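PDB 5H5M: alpha-catenin-like protein hmp-1, which binds beta-catenin and actin filaments as part of the cadherin-catenin complex at adherens junctions, and is required for cell migration and shape change in body enclosure and elongation. Local coordinates for residues A184-L189 with F221-L226; A23-G28 with T78-S83; A296-D299 with E305-E308. All coordinates share one frame; numbering follows the deposited sequence.

Overall arrangement
The chain, the M domain piece of this vinculin-family protein, is mostly helical, and its three contacts follow one another without nesting or crossing. Nearest the N terminus, contact 2 closes a loop of about 50 residues, bringing the end of helix 56-80 back to the start of helix 27-49. Contact 1 comes next, closing a loop of about 30 residues where helix 173-202 meets helix 207-233 as an antiparallel pair. Contact 3 is the most local, closing the short turn between helix 276-300 and helix 305-339. Contact 2 lies far out, its centre about 52 Å from that of contact 1 and 51 Å from that of contact 3; the centres of contacts 1 and 3 are about 29 Å apart.

Contact 1 (A184-L189 with F221-L226); sequences AQLEKL and FDKVRL
Lys223 reaches over to Gln185, and its NZ stops 3.8 Å from the amide carbon CD. The route of the lysine explains the meeting: chi1 of -62° places CG beside the backbone N, the chain then bends at chi2, and from there it runs extended to the ammonium. Its root serves a different partner. Lys223 CB presses on Leu186 CD2 at 3.5 Å, so one residue is polar at its tip and greasy at its base. The same leucine methyl, CD2, continues to Val224 CG2 at 3.9 Å, the two side chains meeting at about a right angle. Leu186 also packs on Trp220 and Leu227, and Val224 on Ile159 of helix 142-166, which carries the apolar seam into the bundle. The helical segments run nearly antiparallel, at 151°, with axes 10.2 Å apart, as expected for neighbours in the helix bundles of the vinculin/alpha-catenin family. An alanine in place of Gln185 takes away the amide and would probably leave the Lys223 ammonium without this polar neighbour, free to swing. The contact therefore rests on buried methyls beneath, with a lysine and an amide forming a partly exposed border.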
loop_
_atom_site.group_PDB
_atom_site.type_symbol
_atom_site.label_atom_id
_atom_site.label_comp_id
_atom_site.label_asym_id
_atom_site.label_seq_id
_atom_site.Cartn_x
_atom_site.Cartn_y
_atom_site.Cartn_z
ATOM N N ALA A 184 3.312 -13.023 12.278
ATOM C CA ALA A 184 3.583 -14.434 12.550
ATOM C C ALA A 184 2.365 -15.138 13.152
ATOM O O ALA A 184 2.137 -16.323 12.899
ATOM C CB ALA A 184 4.786 -14.578 13.476
ATOM N N GLN A 185 1.591 -14.411 13.954
ATOM C CA GLN A 185 0.384 -14.972 14.553
ATOM C C GLN A 185 -0.707 -15.187 13.503
ATOM O O GLN A 185 -1.403 -16.202 13.523
ATOM C CB GLN A 185 -0.133 -14.074 15.678
ATOM C CG GLN A 185 0.701 -14.146 16.945
ATOM C CD GLN A 185 0.186 -13.231 18.039
ATOM O OE1 GLN A 185 0.570 -12.066 18.122
ATOM N NE2 GLN A 185 -0.687 -13.759 18.890
ATOM N N LEU A 186 -0.846 -14.234 12.586
ATOM C CA LEU A 186 -1.807 -14.359 11.494
ATOM C C LEU A 186 -1.425 -15.500 10.560
ATOM O O LEU A 186 -2.282 -16.251 10.094
ATOM C CB LEU A 186 -1.909 -13.047 10.714
ATOM C CG LEU A 186 -2.708 -11.940 11.405
ATOM C CD1 LEU A 186 -2.491 -10.596 10.723
ATOM C CD2 LEU A 186 -4.180 -12.294 11.411
ATOM N N GLU A 187 -0.130 -15.623 10.294
ATOM C CA GLU A 187 0.394 -16.700 9.464
ATOM C C GLU A 187 0.080 -18.064 10.080
ATOM O O GLU A 187 -0.187 -19.042 9.377
ATOM C CB GLU A 187 1.901 -16.527 9.283
ATOM C CG GLU A 187 2.585 -17.623 8.489
ATOM C CD GLU A 187 4.070 -17.363 8.330
ATOM O OE1 GLU A 187 4.769 -17.248 9.362
ATOM O OE2 GLU A 187 4.537 -17.260 7.177
ATOM N N LYS A 188 0.112 -18.111 11.407
ATOM C CA LYS A 188 -0.208 -19.312 12.161
ATOM C C LYS A 188 -1.713 -19.594 12.156
ATOM O O LYS A 188 -2.151 -20.727 11.958
ATOM C CB LYS A 188 0.306 -19.160 13.592
ATOM C CG LYS A 188 -0.054 -20.275 14.546
ATOM C CD LYS A 188 0.502 -19.969 15.929
ATOM C CE LYS A 188 1.974 -19.578 15.850
ATOM N NZ LYS A 188 2.485 -19.026 17.137
ATOM N N LEU A 189 -2.495 -18.542 12.364
ATOM C CA LEU A 189 -3.941 -18.647 12.525
ATOM C C LEU A 189 -4.694 -18.960 11.221
ATOM O O LEU A 189 -5.700 -19.679 11.234
ATOM C CB LEU A 189 -4.468 -17.343 13.130
ATOM C CG LEU A 189 -5.922 -17.262 13.587
ATOM C CD1 LEU A 189 -6.226 -18.335 14.617
ATOM C CD2 LEU A 189 -6.215 -15.881 14.149
ATOM N N PHE A 221 -10.092 -11.294 12.978
ATOM C CA PHE A 221 -10.384 -9.881 12.753
ATOM C C PHE A 221 -9.743 -8.976 13.805
ATOM O O PHE A 221 -9.421 -7.826 13.517
ATOM C CB PHE A 221 -11.897 -9.647 12.711
ATOM C CG PHE A 221 -12.525 -9.990 11.390
ATOM C CD1 PHE A 221 -11.807 -9.856 10.212
ATOM C CD2 PHE A 221 -13.833 -10.446 11.325
ATOM C CE1 PHE A 221 -12.383 -10.169 8.991
ATOM C CE2 PHE A 221 -14.414 -10.761 10.108
ATOM C CZ PHE A 221 -13.687 -10.622 8.940
ATOM N N ASP A 222 -9.559 -9.491 15.019
ATOM C CA ASP A 222 -8.866 -8.736 16.062
ATOM C C ASP A 222 -7.392 -8.529 15.712
ATOM O O ASP A 222 -6.843 -7.448 15.928
ATOM C CB ASP A 222 -8.979 -9.438 17.418
ATOM C CG ASP A 222 -10.375 -9.351 18.013
ATOM O OD1 ASP A 222 -11.193 -8.546 17.520
ATOM O OD2 ASP A 222 -10.651 -10.088 18.985
ATOM N N LYS A 223 -6.758 -9.568 15.174
ATOM C CA LYS A 223 -5.344 -9.502 14.813
ATOM C C LYS A 223 -5.116 -8.645 13.571
ATOM O O LYS A 223 -4.146 -7.890 13.503
ATOM C CB LYS A 223 -4.775 -10.902 14.578
ATOM C CG LYS A 223 -4.812 -11.823 15.782
ATOM C CD LYS A 223 -3.920 -11.326 16.899
ATOM C CE LYS A 223 -3.936 -12.287 18.077
ATOM N NZ LYS A 223 -3.104 -11.786 19.204
ATOM N N VAL A 224 -6.006 -8.769 12.590
ATOM C CA VAL A 224 -5.913 -7.968 11.374
ATOM C C VAL A 224 -6.082 -6.480 11.693
ATOM O O VAL A 224 -5.370 -5.633 11.151
ATOM C CB VAL A 224 -6.962 -8.403 10.326
ATOM C CG1 VAL A 224 -7.117 -7.347 9.233
ATOM C CG2 VAL A 224 -6.580 -9.748 9.726
ATOM N N ARG A 225 -7.018 -6.171 12.584
ATOM C CA ARG A 225 -7.257 -4.795 13.003
ATOM C C ARG A 225 -6.007 -4.215 13.661
ATOM O O ARG A 225 -5.611 -3.082 13.389
ATOM C CB ARG A 225 -8.450 -4.729 13.959
ATOM C CG ARG A 225 -8.811 -3.327 14.425
ATOM C CD ARG A 225 -10.137 -3.322 15.176
ATOM N NE ARG A 225 -11.258 -3.688 14.310
ATOM C CZ ARG A 225 -11.893 -4.857 14.351
ATOM N NH1 ARG A 225 -11.528 -5.787 15.222
ATOM N NH2 ARG A 225 -12.899 -5.096 13.519
ATOM N N LEU A 226 -5.393 -5.015 14.525
ATOM C CA LEU A 226 -4.140 -4.658 15.173
ATOM C C LEU A 226 -3.049 -4.381 14.138
ATOM O O LEU A 226 -2.349 -3.375 14.213
ATOM C CB LEU A 226 -3.702 -5.781 16.119
ATOM C CG LEU A 226 -2.306 -5.673 16.730
ATOM C CD1 LEU A 226 -2.201 -4.368 17.466
ATOM C CD2 LEU A 226 -2.026 -6.828 17.675
#

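Contact 2 (A23-G28 with T78-S83); sequences AHYRRG and TEYEKS
Tyr25 carries this contact, and it can be followed outward from its backbone. Its CB sits 4.0 Å from Tyr80 CD1. With CG anti to the backbone N, the ring is sent across to the end of helix 56-80. CD1 is 3.7 Å from Tyr80 CG, but the two rings are slid so far apart that they barely overlap, although their planes are within 5° of parallel. What lies over the middle of the Tyr25 ring is Tyr80 CB, 3.6 Å from the centroid and almost on the ring normal, a CH-pi contact. Further out, Tyr25 CE2 lies 3.4 Å from Glu81 CG. At the tip, Tyr25 OH donates a hydrogen bond of 2.9 Å to Glu81 OE2, reaching the carboxylate on its anti side and 28° out of its plane.

Arg27 supplies a second grip on Glu81. Its chain is extended from CG to NE, and NH1 forms a salt bridge to OE1 of Glu81 at 3.0 Å, while the guanidinium and carboxylate planes stand 69° apart. Arg31, one turn further along helix 27-49, forms a salt bridge to Glu81 OE2, so two arginines gather round one carboxylate. Tyr80 is anchored separately, its OH hydrogen-bonded to Ile18 O and Ile20 N, while its side chain packs on Ile93 and Ile97 of helix 92-122.

Glu81 lies in the type I turn from Tyr80 to Ser83, just as helix 56-80 gives out. The contact thus ties the entry to helix 27-49 to the chain leaving helix 56-80, two helices of a vinculin-family bundle. Two positive charges and a phenol hydroxyl would be expected to keep Glu81 ionised, and the buried tyrosine is satisfied at its tip by the same carboxylate that the arginines hold.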
loop_
_atom_site.group_PDB
_atom_site.type_symbol
_atom_site.label_atom_id
_atom_site.label_comp_id
_atom_site.label_asym_id
_atom_site.label_seq_id
_atom_site.Cartn_x
_atom_site.Cartn_y
_atom_site.Cartn_z
ATOM N N ALA A 23 39.423 17.523 5.858
ATOM C CA ALA A 23 40.769 17.262 6.355
ATOM C C ALA A 23 40.898 15.848 6.917
ATOM O O ALA A 23 42.002 15.315 7.025
ATOM C CB ALA A 23 41.152 18.286 7.413
ATOM N N HIS A 24 39.767 15.242 7.270
ATOM C CA HIS A 24 39.762 13.905 7.860
ATOM C C HIS A 24 39.647 12.788 6.826
ATOM O O HIS A 24 39.971 11.637 7.118
ATOM C CB HIS A 24 38.615 13.766 8.868
ATOM C CG HIS A 24 38.842 14.502 10.150
ATOM N ND1 HIS A 24 37.977 14.411 11.221
ATOM C CD2 HIS A 24 39.831 15.340 10.538
ATOM C CE1 HIS A 24 38.426 15.160 12.212
ATOM N NE2 HIS A 24 39.550 15.737 11.822
ATOM N N TYR A 25 39.174 13.124 5.629
ATOM C CA TYR A 25 38.939 12.121 4.592
ATOM C C TYR A 25 40.207 11.345 4.240
ATOM O O TYR A 25 41.262 11.930 3.992
ATOM C CB TYR A 25 38.367 12.772 3.330
ATOM C CG TYR A 25 38.072 11.782 2.221
ATOM C CD1 TYR A 25 36.829 11.161 2.129
ATOM C CD2 TYR A 25 39.036 11.463 1.272
ATOM C CE1 TYR A 25 36.559 10.255 1.121
ATOM C CE2 TYR A 25 38.774 10.558 0.267
ATOM C CZ TYR A 25 37.534 9.959 0.192
ATOM O OH TYR A 25 37.273 9.059 -0.815
ATOM N N ARG A 26 40.087 10.021 4.223
ATOM C CA ARG A 26 41.186 9.142 3.843
ATOM C C ARG A 26 40.716 8.160 2.775
ATOM O O ARG A 26 39.829 7.343 3.027
ATOM C CB ARG A 26 41.721 8.386 5.060
ATOM C CG ARG A 26 42.042 9.265 6.255
ATOM C CD ARG A 26 42.106 8.444 7.530
ATOM N NE ARG A 26 43.230 7.515 7.528
ATOM C CZ ARG A 26 43.377 6.520 8.396
ATOM N NH1 ARG A 26 42.461 6.318 9.334
ATOM N NH2 ARG A 26 44.436 5.724 8.324
ATOM N N ARG A 27 41.316 8.242 1.590
ATOM C CA ARG A 27 40.896 7.437 0.445
ATOM C C ARG A 27 40.866 5.938 0.737
ATOM O O ARG A 27 39.904 5.253 0.399
ATOM C CB ARG A 27 41.812 7.698 -0.755
ATOM C CG ARG A 27 41.544 6.766 -1.924
ATOM C CD ARG A 27 42.478 7.012 -3.092
ATOM N NE ARG A 27 42.285 6.005 -4.133
ATOM C CZ ARG A 27 41.365 6.084 -5.089
ATOM N NH1 ARG A 27 40.552 7.130 -5.146
ATOM N NH2 ARG A 27 41.259 5.119 -5.991
ATOM N N GLY A 28 41.915 5.433 1.376
ATOM C CA GLY A 28 42.039 4.006 1.611
ATOM C C GLY A 28 41.094 3.432 2.650
ATOM O O GLY A 28 41.027 2.214 2.825
ATOM N N THR A 78 35.344 12.104 -5.604
ATOM C CA THR A 78 36.339 12.752 -6.452
ATOM C C THR A 78 36.705 14.123 -5.884
ATOM O O THR A 78 37.869 14.522 -5.909
ATOM C CB THR A 78 35.836 12.908 -7.906
ATOM O OG1 THR A 78 35.575 11.615 -8.463
ATOM C CG2 THR A 78 36.870 13.613 -8.765
ATOM N N GLU A 79 35.708 14.830 -5.355
ATOM C CA GLU A 79 35.930 16.151 -4.776
ATOM C C GLU A 79 36.635 16.074 -3.422
ATOM O O GLU A 79 37.474 16.921 -3.108
ATOM C CB GLU A 79 34.609 16.910 -4.631
ATOM C CG GLU A 79 33.911 17.239 -5.949
ATOM C CD GLU A 79 34.646 18.277 -6.782
ATOM O OE1 GLU A 79 35.689 18.797 -6.330
ATOM O OE2 GLU A 79 34.169 18.585 -7.896
ATOM N N TYR A 80 36.297 15.064 -2.624
ATOM C CA TYR A 80 36.984 14.844 -1.353
ATOM C C TYR A 80 38.478 14.613 -1.565
ATOM O O TYR A 80 39.302 15.006 -0.742
ATOM C CB TYR A 80 36.385 13.653 -0.604
ATOM C CG TYR A 80 35.292 14.007 0.384
ATOM C CD1 TYR A 80 35.553 14.830 1.472
ATOM C CD2 TYR A 80 34.009 13.491 0.245
ATOM C CE1 TYR A 80 34.562 15.149 2.383
ATOM C CE2 TYR A 80 33.011 13.801 1.152
ATOM C CZ TYR A 80 33.294 14.630 2.219
ATOM O OH TYR A 80 32.306 14.943 3.123
ATOM N N GLU A 81 38.819 13.980 -2.680
ATOM C CA GLU A 81 40.199 13.604 -2.954
ATOM C C GLU A 81 40.972 14.715 -3.664
ATOM O O GLU A 81 42.137 14.542 -4.014
ATOM C CB GLU A 81 40.227 12.307 -3.767
ATOM C CG GLU A 81 39.778 11.105 -2.941
ATOM C CD GLU A 81 39.391 9.894 -3.769
ATOM O OE1 GLU A 81 39.541 9.928 -5.010
ATOM O OE2 GLU A 81 38.919 8.905 -3.168
ATOM N N LYS A 82 40.323 15.859 -3.859
ATOM C CA LYS A 82 40.992 17.034 -4.412
ATOM C C LYS A 82 41.280 18.097 -3.351
ATOM O O LYS A 82 41.761 19.185 -3.675
ATOM C CB LYS A 82 40.156 17.658 -5.531
ATOM C CG LYS A 82 40.058 16.824 -6.788
ATOM C CD LYS A 82 39.247 17.549 -7.846
ATOM C CE LYS A 82 38.991 16.661 -9.046
ATOM N NZ LYS A 82 38.260 17.379 -10.129
ATOM N N SER A 83 40.982 17.790 -2.090
ATOM C CA SER A 83 41.266 18.725 -1.000
ATOM C C SER A 83 42.756 18.812 -0.707
ATOM O O SER A 83 43.448 17.797 -0.641
ATOM C CB SER A 83 40.513 18.327 0.270
ATOM O OG SER A 83 39.240 18.944 0.310
#

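Contact 3 (A296-D299 with E305-E308)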
loop_
_atom_site.group_PDB
_atom_site.type_symbol
_atom_site.label_atom_id
_atom_site.label_comp_id
_atom_site.label_asym_id
_atom_site.label_seq_id
_atom_site.Cartn_x
_atom_site.Cartn_y
_atom_site.Cartn_z
ATOM N N ALA A 296 -8.898 8.955 11.485
ATOM C CA ALA A 296 -8.064 8.623 12.636
ATOM C C ALA A 296 -6.991 9.687 12.860
ATOM O O ALA A 296 -6.727 10.078 13.995
ATOM C CB ALA A 296 -7.425 7.251 12.453
ATOM N N GLU A 297 -6.387 10.158 11.772
ATOM C CA GLU A 297 -5.351 11.188 11.844
ATOM C C GLU A 297 -5.866 12.475 12.485
ATOM O O GLU A 297 -5.165 13.115 13.264
ATOM C CB GLU A 297 -4.801 11.486 10.448
ATOM C CG GLU A 297 -3.626 12.452 10.430
ATOM C CD GLU A 297 -2.283 11.756 10.567
ATOM O OE1 GLU A 297 -2.265 10.516 10.735
ATOM O OE2 GLU A 297 -1.245 12.449 10.497
ATOM N N MET A 298 -7.099 12.844 12.155
ATOM C CA MET A 298 -7.711 14.056 12.690
ATOM C C MET A 298 -8.148 13.901 14.148
ATOM O O MET A 298 -8.016 14.835 14.938
ATOM C CB MET A 298 -8.908 14.466 11.827
ATOM C CG MET A 298 -8.558 14.830 10.379
ATOM S SD MET A 298 -7.457 16.257 10.194
ATOM C CE MET A 298 -5.853 15.464 10.097
ATOM N N ASP A 299 -8.669 12.726 14.498
ATOM C CA ASP A 299 -9.137 12.471 15.861
ATOM C C ASP A 299 -8.001 12.515 16.881
ATOM O O ASP A 299 -8.222 12.821 18.053
ATOM C CB ASP A 299 -9.850 11.117 15.943
ATOM C CG ASP A 299 -11.227 11.143 15.304
ATOM O OD1 ASP A 299 -11.794 12.247 15.155
ATOM O OD2 ASP A 299 -11.743 10.062 14.952
ATOM N N GLU A 305 -11.128 24.053 13.802
ATOM C CA GLU A 305 -11.779 24.315 12.527
ATOM C C GLU A 305 -11.099 23.496 11.439
ATOM O O GLU A 305 -11.734 23.065 10.479
ATOM C CB GLU A 305 -11.742 25.805 12.189
ATOM C CG GLU A 305 -12.402 26.158 10.868
ATOM C CD GLU A 305 -12.612 27.650 10.707
ATOM O OE1 GLU A 305 -12.436 28.386 11.702
ATOM O OE2 GLU A 305 -12.956 28.082 9.587
ATOM N N TYR A 306 -9.802 23.270 11.614
ATOM C CA TYR A 306 -9.028 22.459 10.685
ATOM C C TYR A 306 -9.529 21.022 10.609
ATOM O O TYR A 306 -9.792 20.509 9.521
ATOM C CB TYR A 306 -7.551 22.467 11.079
ATOM C CG TYR A 306 -6.720 21.485 10.290
ATOM C CD1 TYR A 306 -6.498 21.675 8.934
ATOM C CD2 TYR A 306 -6.151 20.373 10.898
ATOM C CE1 TYR A 306 -5.743 20.786 8.205
ATOM C CE2 TYR A 306 -5.389 19.479 10.174
ATOM C CZ TYR A 306 -5.187 19.692 8.830
ATOM O OH TYR A 306 -4.432 18.805 8.100
ATOM N N THR A 307 -9.658 20.372 11.761
ATOM C CA THR A 307 -10.059 18.969 11.790
ATOM C C THR A 307 -11.505 18.787 11.340
ATOM O O THR A 307 -11.818 17.841 10.624
ATOM C CB THR A 307 -9.883 18.352 13.188
ATOM O OG1 THR A 307 -10.736 19.018 14.127
ATOM C CG2 THR A 307 -8.435 18.464 13.642
ATOM N N GLU A 308 -12.384 19.696 11.747
ATOM C CA GLU A 308 -13.786 19.605 11.354
ATOM C C GLU A 308 -13.954 19.760 9.843
ATOM O O GLU A 308 -14.786 19.086 9.236
ATOM C CB GLU A 308 -14.625 20.653 12.092
ATOM C CG GLU A 308 -14.748 20.381 13.581
ATOM C CD GLU A 308 -15.902 21.124 14.228
ATOM O OE1 GLU A 308 -16.460 22.040 13.586
ATOM O OE2 GLU A 308 -16.253 20.787 15.379
#
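Helix 276-300 hands over to helix 305-339 through a very short connection, and the backbones come closest at Met298 and Thr307, whose CA atoms are 5.5 Å apart. The Met298 side chain points across to the second helix. Its CG lies beside the backbone N, and bends at chi2 and chi3 bring the thioether up to Tyr306. SD stands 3.8 Å from Tyr306 CE2 and 4.6 Å from the ring centroid, 43° off the normal; this oblique approach is a Met-aromatic contact. The terminal methyl CE stays close to the same residue, 4.0 Å from Tyr306 CE2 and 4.1 Å from Tyr306 OH.

The motif is a helical hairpin, two successive helices of a protein in the vinculin/alpha-catenin family, whose members are built of helix bundles, and Met298 lies near its closed end, packing also against Val310 and Lys311 on the second helix. Asp299, beside it, forms a salt bridge to that same Lys311.

Thr307 divides its two branches. OG1 lies between the backbone N and the carbonyl carbon (chi1 63°) and hydrogen-bonds to Ser304 N in the connection, while CG2 is turned to the first helix, 3.9 Å from Met298 O and 4.2 Å from Met298 SD. Tyr306 is steadied at its far end, where OH hydrogen-bonds to Leu373 O near the end of helix 345-374, linking the hairpin turn to the C-terminal helix of the chain.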